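Local coordinates for excinuclease ABC, subunit A. (PDB 2VF7), which is a zinc-binding UvrA-family ABC protein that binds DNA and nucleotide, and probably hydrolyses ATP in the recognition of damaged DNA, at residues A[48-51]-A[52-56]; A[729-732]-A[733-737]; A[75-79]-A[80-84]; A[720-723]-A[724-728]; A[759-762]-A[763-766]. The protein carries 1 engineered substitution. All coordinates share one frame; numbering follows the deposited sequence.

How the contacts relate
Contacts 1, 2 and 4 converge on one ADP: contact 1 grips its phosphates with charged, backbone and hydroxyl donors, contact 4 meets its ribose, and contact 2 reaches the adenine directly and the ribose through a water, from the start of helix 733-743. Contacts 2 and 4 also touch each other, notably where the carboxylate of E735 meets the hydroxyl of Y721. Contacts 1, 4 and 5 are buried and contact 2 partly so. Contact 5, a pair of turns after strand 753-758, has no bond to the nucleotide and lies beside contact 2 at T762 and Q737. Contact 3 is the surface member, a short helix end held by one backbone bond and apolar packing, and its P83 rests on G55 of contact 1.

Contact 1: A[48-51]-A[52-56]; sequences GKSS and LAFGT. With ADP (adenosine-5'-diphosphate), chain E.
G48 and L52 join across the first turn of helix 49-69, with L52 N donating to G48 O at 3.2 Å. This is the P-loop, or Walker A motif, a glycine-rich loop running into a helix whose first amides point at a phosphate chain. G48 is the N-cap; its N gives a weak bond to O3A, the oxygen bridging the two phosphates of ADP, and at its positive phi a CB would jam against the preceding carbonyl. K49 follows. Its O receives A53 N at 3.0 Å in a nearly straight bond (171°), while its side chain leaves on the phosphate side, bends at chi3 and chi4 and so curls its methylenes along ADP O1B, bringing K49 NZ to 2.6 Å from that oxygen. G43 O takes a further bond from NZ. With an alanine in place of K49, ADP O1B would probably lose its charged partner and be left, within this turn, with the weak bond from the K49 amide. S50 works at both ends: its N donates to ADP O3B at 2.9 Å, and its O is forked between F54 N and G55 N, the latter 2.9 Å from S50 O at 174°. The second branch marks where the helix widens into a pi-type turn. S51 closes the grip on the alpha phosphate, its OG lying 2.8 Å from ADP O2A and also bonded to H24 ND1, while its N donates to the same O2A. Close by, the CA of G55 comes within 3.3 Å of S51 O, where a CB would clash.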
# COMPACT_ATOMS: atom_id res chain seq x y z
N GLY A 48 -25.70 17.37 -3.25
CA GLY A 48 -24.40 17.34 -2.55
C GLY A 48 -24.29 16.24 -1.48
O GLY A 48 -23.39 16.27 -0.64
N LYS A 49 -25.20 15.27 -1.52
CA LYS A 49 -25.23 14.17 -0.53
C LYS A 49 -23.94 13.34 -0.50
O LYS A 49 -23.42 13.01 0.57
CB LYS A 49 -26.38 13.22 -0.82
CG LYS A 49 -27.77 13.80 -0.86
CD LYS A 49 -28.78 12.64 -0.79
CE LYS A 49 -28.86 11.84 -2.07
NZ LYS A 49 -29.12 12.79 -3.21
N SER A 50 -23.43 12.99 -1.69
CA SER A 50 -22.18 12.25 -1.81
C SER A 50 -20.98 13.10 -1.58
O SER A 50 -20.05 12.65 -0.92
CB SER A 50 -22.06 11.60 -3.18
OG SER A 50 -22.91 10.47 -3.22
N SER A 51 -20.95 14.32 -2.12
CA SER A 51 -19.86 15.24 -1.81
C SER A 51 -19.59 15.33 -0.29
O SER A 51 -18.46 15.53 0.12
CB SER A 51 -20.12 16.63 -2.38
OG SER A 51 -20.07 16.62 -3.80
N LEU A 52 -20.64 15.16 0.51
CA LEU A 52 -20.58 15.16 1.99
C LEU A 52 -20.20 13.79 2.61
O LEU A 52 -19.13 13.66 3.21
CB LEU A 52 -21.88 15.69 2.59
CG LEU A 52 -21.96 16.01 4.09
CD1 LEU A 52 -20.79 16.84 4.57
CD2 LEU A 52 -23.26 16.71 4.38
N ALA A 53 -21.05 12.78 2.44
CA ALA A 53 -20.77 11.46 3.04
C ALA A 53 -19.49 10.82 2.52
O ALA A 53 -18.73 10.26 3.29
CB ALA A 53 -21.98 10.49 2.89
N PHE A 54 -19.25 10.89 1.21
CA PHE A 54 -18.07 10.25 0.63
C PHE A 54 -16.94 11.21 0.37
O PHE A 54 -15.81 10.92 0.73
CB PHE A 54 -18.42 9.54 -0.69
CG PHE A 54 -19.20 8.26 -0.51
CD1 PHE A 54 -20.58 8.28 -0.40
CD2 PHE A 54 -18.55 7.04 -0.43
CE1 PHE A 54 -21.30 7.11 -0.22
CE2 PHE A 54 -19.28 5.85 -0.24
CZ PHE A 54 -20.63 5.89 -0.15
N GLY A 55 -17.24 12.32 -0.31
CA GLY A 55 -16.23 13.29 -0.74
C GLY A 55 -15.52 13.97 0.41
O GLY A 55 -14.34 14.38 0.29
N THR A 56 -16.22 14.08 1.53
CA THR A 56 -15.74 14.81 2.71
C THR A 56 -15.48 13.86 3.89
O THR A 56 -14.33 13.73 4.33
CB THR A 56 -16.72 15.93 3.09
OG1 THR A 56 -16.81 16.86 2.00
CG2 THR A 56 -16.27 16.68 4.32
PB ADP E . -25.80 13.77 -4.78
O1B ADP E . -27.02 14.18 -4.01
O2B ADP E . -26.07 13.45 -6.22
O3B ADP E . -25.02 12.67 -4.08
PA ADP E . -23.43 15.01 -5.59
O1A ADP E . -23.37 13.77 -6.48
O2A ADP E . -22.33 15.24 -4.61
O3A ADP E . -24.83 15.07 -4.82
O5' ADP E . -23.40 16.28 -6.58
C5' ADP E . -23.02 17.60 -6.21
C4' ADP E . -21.99 18.10 -7.21
O4' ADP E . -20.78 17.36 -7.02
C3' ADP E . -22.37 17.93 -8.68
O3' ADP E . -21.97 19.08 -9.46
C2' ADP E . -21.58 16.69 -9.07
O2' ADP E . -21.34 16.57 -10.47
C1' ADP E . -20.30 16.85 -8.26
N9 ADP E . -19.60 15.58 -8.00
C8 ADP E . -20.10 14.54 -7.29
N7 ADP E . -19.24 13.51 -7.22
C5 ADP E . -18.14 13.90 -7.89
C6 ADP E . -16.83 13.30 -8.17
N6 ADP E . -16.55 12.04 -7.73
N1 ADP E . -15.95 14.02 -8.88
C2 ADP E . -16.22 15.27 -9.32
N3 ADP E . -17.39 15.89 -9.10
C4 ADP E . -18.37 15.26 -8.39

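Contact 2: A[729-732]-A[733-737]; sequences TELS and GGEAQ. With ADP (adenosine-5'-diphosphate), chain E.
S732 and E735 are tied by a hydrogen bond that turns back on the helix start: E735 OE1 accepts from S732 N at 3.3 Å, the N-H coming nearly straight (166°) but from above the carboxylate plane. With S732 at the N-cap, this is the side-chain-to-backbone half of a capping box. The other bond between the segments is weaker, A736 N to S732 O, and begins the regular pattern of helix 733-743.

The second kind of contact runs through water. One molecule donates to E735 OE1 at 2.7 Å and to E730 O at 2.9 Å, and its third bond is to ADP O2', so the ribose is linked to the helix start. E735 OE1 thus holds two donors, while OE2 is engaged by the hydroxyl of Y721, fixing the carboxylate at both oxygens.

The remaining contacts are close packing. S732 OG stands over the carboxylate, 3.2 Å from E735 CD, its chi1 of 49° placing it between the backbone N and the carbonyl carbon. The L731 side chain crosses that of E735 at about a right angle, with L731 CD2 3.6 Å from E735 OE1; its outer side packs on L722 and Q726. E730, extended beyond CG, lies against the adenine, its CD 3.2 Å from ADP C2.

The sequence LSGGE, with a serine before the helix and paired glycines in its first turn, is the ABC signature motif. Here it approaches an ADP held by a P-loop far away in the chain, consistent with the composite nucleotide sites of ABC ATPases.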
# COMPACT_ATOMS: atom_id res chain seq x y z
N THR A 729 -15.68 9.78 -15.63
CA THR A 729 -15.26 9.06 -14.44
C THR A 729 -15.81 9.70 -13.15
O THR A 729 -15.79 9.06 -12.09
CB THR A 729 -13.71 8.90 -14.42
OG1 THR A 729 -13.10 10.14 -14.78
CG2 THR A 729 -13.28 7.82 -15.41
N GLU A 730 -16.31 10.94 -13.26
CA GLU A 730 -16.92 11.68 -12.14
C GLU A 730 -18.42 11.46 -12.05
O GLU A 730 -19.10 12.14 -11.29
CB GLU A 730 -16.68 13.20 -12.35
CG GLU A 730 -15.23 13.59 -12.33
CD GLU A 730 -14.99 15.08 -12.30
OE1 GLU A 730 -13.85 15.49 -11.98
OE2 GLU A 730 -15.93 15.85 -12.62
N LEU A 731 -18.97 10.54 -12.85
CA LEU A 731 -20.44 10.43 -12.95
C LEU A 731 -20.98 9.12 -12.40
O LEU A 731 -20.34 8.08 -12.51
CB LEU A 731 -20.93 10.65 -14.38
CG LEU A 731 -20.55 11.90 -15.19
CD1 LEU A 731 -21.31 11.92 -16.48
CD2 LEU A 731 -20.78 13.21 -14.47
N SER A 732 -22.16 9.19 -11.82
CA SER A 732 -22.79 8.05 -11.16
C SER A 732 -23.51 7.22 -12.21
O SER A 732 -23.49 7.56 -13.39
CB SER A 732 -23.79 8.56 -10.14
OG SER A 732 -24.63 9.54 -10.72
N GLY A 733 -24.16 6.15 -11.79
CA GLY A 733 -24.83 5.30 -12.76
C GLY A 733 -26.06 5.94 -13.38
O GLY A 733 -26.27 5.83 -14.59
N GLY A 734 -26.85 6.60 -12.54
CA GLY A 734 -28.07 7.29 -12.93
C GLY A 734 -27.89 8.54 -13.78
O GLY A 734 -28.76 8.85 -14.61
N GLU A 735 -26.78 9.26 -13.56
CA GLU A 735 -26.37 10.39 -14.40
C GLU A 735 -26.02 9.91 -15.79
O GLU A 735 -26.43 10.51 -16.76
CB GLU A 735 -25.19 11.15 -13.80
CG GLU A 735 -25.60 12.09 -12.69
CD GLU A 735 -24.46 12.59 -11.79
OE1 GLU A 735 -23.27 12.28 -11.98
OE2 GLU A 735 -24.79 13.35 -10.85
N ALA A 736 -25.28 8.80 -15.89
CA ALA A 736 -24.93 8.22 -17.20
C ALA A 736 -26.12 7.61 -17.94
O ALA A 736 -26.19 7.70 -19.18
CB ALA A 736 -23.84 7.20 -17.06
N GLN A 737 -27.03 6.98 -17.21
CA GLN A 737 -28.24 6.41 -17.80
C GLN A 737 -29.10 7.49 -18.47
O GLN A 737 -29.56 7.32 -19.60
CB GLN A 737 -29.07 5.65 -16.75
CG GLN A 737 -30.29 4.92 -17.34
CD GLN A 737 -30.76 3.70 -16.53
OE1 GLN A 737 -30.30 3.46 -15.41
NE2 GLN A 737 -31.67 2.92 -17.13
PB ADP E . -25.80 13.77 -4.78
O1B ADP E . -27.02 14.18 -4.01
O2B ADP E . -26.07 13.45 -6.22
O3B ADP E . -25.02 12.67 -4.08
PA ADP E . -23.43 15.01 -5.59
O1A ADP E . -23.37 13.77 -6.48
O2A ADP E . -22.33 15.24 -4.61
O3A ADP E . -24.83 15.07 -4.82
O5' ADP E . -23.40 16.28 -6.58
C5' ADP E . -23.02 17.60 -6.21
C4' ADP E . -21.99 18.10 -7.21
O4' ADP E . -20.78 17.36 -7.02
C3' ADP E . -22.37 17.93 -8.68
O3' ADP E . -21.97 19.08 -9.46
C2' ADP E . -21.58 16.69 -9.07
O2' ADP E . -21.34 16.57 -10.47
C1' ADP E . -20.30 16.85 -8.26
N9 ADP E . -19.60 15.58 -8.00
C8 ADP E . -20.10 14.54 -7.29
N7 ADP E . -19.24 13.51 -7.22
C5 ADP E . -18.14 13.90 -7.89
C6 ADP E . -16.83 13.30 -8.17
N6 ADP E . -16.55 12.04 -7.73
N1 ADP E . -15.95 14.02 -8.88
C2 ADP E . -16.22 15.27 -9.32
N3 ADP E . -17.39 15.89 -9.10
C4 ADP E . -18.37 15.26 -8.39
O HOH W 1 -21.34 13.87 -10.87

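Contact 3: A[75-79]-A[80-84]; sequences RLFNQ and AGVPD
F77 and V82 make the tight half of this contact. The valine comes in obliquely, its CG2 3.6 Å from F77 CE2, while its CG1 sits at the ring edge, in plane. N78 CB lies 4.0 Å above the plane of the F77 ring, over its centre, and N78 ND2 comes to 3.2 Å from V82 CG2, an approach of amide to methyl. A chi1 of 77° sets the F77 ring between its own backbone N and carbonyl carbon, which brings the CD2-CE2 side of the ring to V82; R63 and E67 of helix 49-69 also touch the ring. If F77 were an alanine, V82 would probably lose its aromatic neighbour and a gap would open against helix 49-69. One backbone bond closes the short, weakly bonded helix 77-80: G81 N donates to F77 O at 2.8 Å, almost straight and in the carbonyl plane. This is a glycine-terminated helix end, for G81 leaves helical geometry with a positive phi (136°), where a side chain would press on the carbonyl before it. The looser side faces solvent. G81 itself is exposed there, and so is Q79, which is extended beyond CG and touches L654.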
# COMPACT_ATOMS: atom_id res chain seq x y z
N ARG A 75 1.97 10.19 2.43
CA ARG A 75 1.72 11.63 2.36
C ARG A 75 1.97 12.14 0.93
O ARG A 75 2.18 13.34 0.71
CB ARG A 75 2.56 12.38 3.39
CG ARG A 75 2.30 11.95 4.82
CD ARG A 75 2.69 13.01 5.81
NE ARG A 75 2.41 12.58 7.18
CZ ARG A 75 3.33 12.43 8.14
NH1 ARG A 75 4.61 12.70 7.90
NH2 ARG A 75 2.95 12.03 9.34
N LEU A 76 1.94 11.21 -0.02
CA LEU A 76 1.80 11.50 -1.45
C LEU A 76 0.40 12.04 -1.76
O LEU A 76 0.15 12.54 -2.85
CB LEU A 76 2.07 10.22 -2.26
CG LEU A 76 1.31 8.91 -1.96
CD1 LEU A 76 -0.15 8.96 -2.41
CD2 LEU A 76 2.02 7.71 -2.59
N PHE A 77 -0.51 11.91 -0.78
CA PHE A 77 -1.93 12.28 -0.88
C PHE A 77 -2.25 13.53 -1.69
O PHE A 77 -3.20 13.51 -2.46
CB PHE A 77 -2.55 12.42 0.52
CG PHE A 77 -2.17 13.70 1.23
CD1 PHE A 77 -0.85 13.94 1.61
CD2 PHE A 77 -3.14 14.66 1.52
CE1 PHE A 77 -0.49 15.12 2.26
CE2 PHE A 77 -2.79 15.85 2.18
CZ PHE A 77 -1.46 16.08 2.55
N ASN A 78 -1.49 14.62 -1.51
CA ASN A 78 -1.80 15.90 -2.16
C ASN A 78 -1.53 15.89 -3.68
O ASN A 78 -1.86 16.85 -4.39
CB ASN A 78 -1.09 17.07 -1.47
CG ASN A 78 -1.89 18.37 -1.52
OD1 ASN A 78 -2.11 18.95 -2.59
ND2 ASN A 78 -2.33 18.84 -0.35
N GLN A 79 -0.94 14.79 -4.16
CA GLN A 79 -0.92 14.49 -5.58
C GLN A 79 -2.34 14.15 -6.04
O GLN A 79 -2.85 14.75 -6.98
CB GLN A 79 0.04 13.33 -5.88
CG GLN A 79 1.52 13.68 -5.73
CD GLN A 79 2.41 12.80 -6.61
OE1 GLN A 79 2.58 11.57 -6.34
NE2 GLN A 79 3.01 13.44 -7.66
N ALA A 80 -2.96 13.19 -5.35
CA ALA A 80 -4.33 12.78 -5.62
C ALA A 80 -5.34 13.88 -5.31
O ALA A 80 -6.20 14.18 -6.13
CB ALA A 80 -4.65 11.52 -4.82
N GLY A 81 -5.23 14.46 -4.11
CA GLY A 81 -6.15 15.49 -3.63
C GLY A 81 -6.60 15.31 -2.18
O GLY A 81 -6.64 14.20 -1.66
N VAL A 82 -6.92 16.43 -1.54
CA VAL A 82 -7.46 16.43 -0.18
C VAL A 82 -8.92 16.94 -0.20
O VAL A 82 -9.27 17.73 -1.09
CB VAL A 82 -6.64 17.36 0.74
CG1 VAL A 82 -6.54 16.76 2.11
CG2 VAL A 82 -5.24 17.56 0.19
N PRO A 83 -9.77 16.48 0.74
CA PRO A 83 -11.08 17.14 0.81
C PRO A 83 -10.95 18.61 1.22
O PRO A 83 -10.04 18.97 1.97
CB PRO A 83 -11.82 16.34 1.89
CG PRO A 83 -11.08 15.04 1.99
CD PRO A 83 -9.66 15.38 1.73
N ASP A 84 -11.82 19.46 0.68
CA ASP A 84 -11.83 20.87 1.03
C ASP A 84 -12.68 21.04 2.27
O ASP A 84 -13.90 21.05 2.20
CB ASP A 84 -12.36 21.70 -0.13
CG ASP A 84 -11.91 23.16 -0.07
OD1 ASP A 84 -11.62 23.66 1.03
OD2 ASP A 84 -11.86 23.80 -1.14

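Contact 4: A[720-723]-A[724-728]; sequences GYLR and LGQPA. With ADP (adenosine-5'-diphosphate), chain E.
The type I beta turn from R723 to Q726 lies in the loop between helices 705-716 and 733-743 and forms the ribose side of an ADP pocket. It is closed by Q726 N donating to R723 O at 2.9 Å, the donor standing well above the carbonyl plane, and a water bridges R723 O to Q726 O. The Q726 side chain then does the work. With CG anti to its backbone N (chi1 -169°) and the chain extended, the amide is carried back along the turn to the sugar. There Q726 NE2 donates to ADP O2' at 3.1 Å in an almost straight bond (175°), and it also makes a weak bond to E730. On the other side of the amide, Q726 OE1 takes a weak bond from R723 N, and the methyl L722 CD2 comes to 3.4 Å from it. A water donates to Q726 OE1 at 2.8 Å and to Y721 O, and it is 2.9 Å from ADP O3', so both ribose hydroxyls are reached from this loop. In the fold, the loop leads into the ABC signature helix 733-743, facing a nucleotide whose phosphates sit on the P-loop of helix 49-69. The guanidinium of R723, folded by a bend at chi3, stacks on the glutamine amide with planes 15° apart, Q726 OE1 lying 4.2 Å above the plane of the R723 guanidinium, over its centre. Y721 flanks the sugar obliquely, its CD1 4.0 Å from ADP C3'.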
# COMPACT_ATOMS: atom_id res chain seq x y z
N GLY A 720 -29.25 19.58 -15.57
CA GLY A 720 -28.81 20.93 -15.81
C GLY A 720 -27.56 21.32 -15.05
O GLY A 720 -26.89 22.27 -15.41
N TYR A 721 -27.26 20.58 -13.98
CA TYR A 721 -26.15 20.91 -13.10
C TYR A 721 -24.81 20.41 -13.64
O TYR A 721 -23.76 20.86 -13.20
CB TYR A 721 -26.42 20.41 -11.66
CG TYR A 721 -26.56 18.90 -11.51
CD1 TYR A 721 -25.48 18.11 -11.16
CD2 TYR A 721 -27.79 18.28 -11.73
CE1 TYR A 721 -25.61 16.74 -11.03
CE2 TYR A 721 -27.92 16.92 -11.62
CZ TYR A 721 -26.84 16.15 -11.27
OH TYR A 721 -26.99 14.79 -11.14
N LEU A 722 -24.86 19.49 -14.61
CA LEU A 722 -23.64 18.91 -15.15
C LEU A 722 -22.93 19.86 -16.11
O LEU A 722 -23.59 20.68 -16.74
CB LEU A 722 -23.95 17.57 -15.83
CG LEU A 722 -24.43 16.44 -14.92
CD1 LEU A 722 -24.66 15.20 -15.73
CD2 LEU A 722 -23.42 16.16 -13.83
N ARG A 723 -21.61 19.71 -16.23
CA ARG A 723 -20.77 20.51 -17.11
C ARG A 723 -20.48 19.78 -18.42
O ARG A 723 -20.21 18.57 -18.43
CB ARG A 723 -19.44 20.88 -16.43
CG ARG A 723 -19.58 21.84 -15.25
CD ARG A 723 -18.23 22.26 -14.68
NE ARG A 723 -17.56 21.17 -13.98
CZ ARG A 723 -17.84 20.77 -12.72
NH1 ARG A 723 -18.79 21.39 -11.99
NH2 ARG A 723 -17.19 19.74 -12.20
N LEU A 724 -20.55 20.51 -19.53
CA LEU A 724 -20.39 19.95 -20.87
C LEU A 724 -19.19 19.02 -21.01
O LEU A 724 -19.30 17.95 -21.59
CB LEU A 724 -20.30 21.09 -21.89
CG LEU A 724 -21.63 21.44 -22.53
CD1 LEU A 724 -22.70 21.54 -21.48
CD2 LEU A 724 -21.49 22.72 -23.33
N GLY A 725 -18.05 19.43 -20.47
CA GLY A 725 -16.80 18.68 -20.51
C GLY A 725 -16.53 17.81 -19.28
O GLY A 725 -15.47 17.19 -19.18
N GLN A 726 -17.47 17.76 -18.34
CA GLN A 726 -17.24 17.04 -17.07
C GLN A 726 -16.90 15.60 -17.41
O GLN A 726 -17.67 14.95 -18.11
CB GLN A 726 -18.47 17.13 -16.16
CG GLN A 726 -18.19 16.63 -14.76
CD GLN A 726 -19.33 16.81 -13.77
OE1 GLN A 726 -20.29 17.56 -14.00
NE2 GLN A 726 -19.22 16.13 -12.64
N PRO A 727 -15.72 15.10 -16.95
CA PRO A 727 -15.28 13.76 -17.34
C PRO A 727 -16.25 12.70 -16.85
O PRO A 727 -16.87 12.89 -15.81
CB PRO A 727 -13.96 13.59 -16.59
CG PRO A 727 -13.52 14.93 -16.26
CD PRO A 727 -14.77 15.72 -16.02
N ALA A 728 -16.35 11.59 -17.58
CA ALA A 728 -17.29 10.50 -17.30
C ALA A 728 -16.95 9.73 -16.03
O ALA A 728 -17.80 9.08 -15.43
CB ALA A 728 -17.30 9.55 -18.49
PB ADP E . -25.80 13.77 -4.78
O1B ADP E . -27.02 14.18 -4.01
O2B ADP E . -26.07 13.45 -6.22
O3B ADP E . -25.02 12.67 -4.08
PA ADP E . -23.43 15.01 -5.59
O1A ADP E . -23.37 13.77 -6.48
O2A ADP E . -22.33 15.24 -4.61
O3A ADP E . -24.83 15.07 -4.82
O5' ADP E . -23.40 16.28 -6.58
C5' ADP E . -23.02 17.60 -6.21
C4' ADP E . -21.99 18.10 -7.21
O4' ADP E . -20.78 17.36 -7.02
C3' ADP E . -22.37 17.93 -8.68
O3' ADP E . -21.97 19.08 -9.46
C2' ADP E . -21.58 16.69 -9.07
O2' ADP E . -21.34 16.57 -10.47
C1' ADP E . -20.30 16.85 -8.26
N9 ADP E . -19.60 15.58 -8.00
C8 ADP E . -20.10 14.54 -7.29
N7 ADP E . -19.24 13.51 -7.22
C5 ADP E . -18.14 13.90 -7.89
C6 ADP E . -16.83 13.30 -8.17
N6 ADP E . -16.55 12.04 -7.73
N1 ADP E . -15.95 14.02 -8.88
C2 ADP E . -16.22 15.27 -9.32
N3 ADP E . -17.39 15.89 -9.10
C4 ADP E . -18.37 15.26 -8.39
O HOH W 2 -21.59 19.37 -12.33
O HOH W 3 -20.03 15.46 -18.87

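Contact 5: A[759-762]-A[763-766]; sequences EPTT and GLHP
L764 folds back over T761, its CB 3.3 Å from T761 O and its CD2 3.9 Å from T761 CA. The two beta carbons also meet, T761 CB lying 4.1 Å from L764 CB. The second methyl, L764 CD1, stands 3.7 Å from T762 O. V769 and L772 of helix 766-781 pack against T761 and L764 respectively. A type II beta turn from T761 to L764 makes this fold-back possible. Its bond runs from L764 N to T761 O at 3.1 Å, bent to 142° and with the donor well above the carbonyl plane. G763 sits third in the turn with positive phi, and a CB there would clash with T762 O. Just before it comes a type I turn from E759 to T762, so two turns overlap directly after strand 753-758. In an ABC ATPase this strand carries the Walker B motif, and the turns that follow it correspond to the D-loop region. The first turn is braced by a side chain: T761 OG1 donates to the syn lone pair of E759 OE1 at 3.0 Å, and T761 N adds a weak bond to the same oxygen. A chi1 of 67° is what puts the T761 hydroxyl on the side of the glutamate. T762 OG1 makes a weak bond to Q737 OE1 of helix 733-743. Beyond the second turn H765 is the N-cap of helix 766-781: its backbone N donates to D768 OD2, and its ring nitrogen ND1 accepts from A767 N.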
# COMPACT_ATOMS: atom_id res chain seq x y z
N GLU A 759 -34.03 -0.40 -14.16
CA GLU A 759 -34.46 0.59 -13.15
C GLU A 759 -34.12 2.06 -13.45
O GLU A 759 -33.19 2.60 -12.88
CB GLU A 759 -33.95 0.18 -11.77
CG GLU A 759 -35.00 0.27 -10.67
CD GLU A 759 -35.43 1.69 -10.36
OE1 GLU A 759 -34.57 2.61 -10.44
OE2 GLU A 759 -36.62 1.90 -10.04
N PRO A 760 -34.89 2.74 -14.33
CA PRO A 760 -34.45 4.05 -14.87
C PRO A 760 -34.31 5.19 -13.84
O PRO A 760 -33.80 6.27 -14.18
CB PRO A 760 -35.54 4.38 -15.91
CG PRO A 760 -36.28 3.10 -16.14
CD PRO A 760 -36.20 2.34 -14.86
N THR A 761 -34.76 4.95 -12.62
CA THR A 761 -34.72 5.96 -11.57
C THR A 761 -33.61 5.68 -10.56
O THR A 761 -33.70 6.07 -9.39
CB THR A 761 -36.11 6.10 -10.85
OG1 THR A 761 -36.42 4.90 -10.10
CG2 THR A 761 -37.23 6.40 -11.86
N THR A 762 -32.56 5.00 -11.01
CA THR A 762 -31.40 4.73 -10.15
C THR A 762 -30.78 6.06 -9.72
O THR A 762 -30.53 6.94 -10.56
CB THR A 762 -30.35 3.80 -10.84
OG1 THR A 762 -30.02 4.29 -12.15
CG2 THR A 762 -30.88 2.37 -10.96
N GLY A 763 -30.59 6.23 -8.41
CA GLY A 763 -30.02 7.46 -7.87
C GLY A 763 -30.93 8.66 -7.96
O GLY A 763 -30.46 9.80 -7.92
N LEU A 764 -32.23 8.43 -8.09
CA LEU A 764 -33.19 9.51 -8.19
C LEU A 764 -34.05 9.67 -6.95
O LEU A 764 -34.51 8.69 -6.36
CB LEU A 764 -34.08 9.35 -9.44
CG LEU A 764 -33.79 10.19 -10.70
CD1 LEU A 764 -32.37 10.04 -11.17
CD2 LEU A 764 -34.75 9.85 -11.83
N HIS A 765 -34.24 10.92 -6.56
CA HIS A 765 -35.11 11.28 -5.46
C HIS A 765 -36.59 11.09 -5.87
O HIS A 765 -36.92 11.19 -7.05
CB HIS A 765 -34.80 12.72 -5.05
CG HIS A 765 -35.47 13.15 -3.79
ND1 HIS A 765 -36.68 13.81 -3.78
CD2 HIS A 765 -35.10 13.03 -2.49
CE1 HIS A 765 -37.03 14.07 -2.53
NE2 HIS A 765 -36.09 13.60 -1.73
N PRO A 766 -37.50 10.74 -4.91
CA PRO A 766 -38.92 10.71 -5.28
C PRO A 766 -39.39 11.93 -6.09
O PRO A 766 -40.26 11.78 -6.94
CB PRO A 766 -39.62 10.65 -3.92
CG PRO A 766 -38.66 9.91 -3.07
CD PRO A 766 -37.30 10.31 -3.51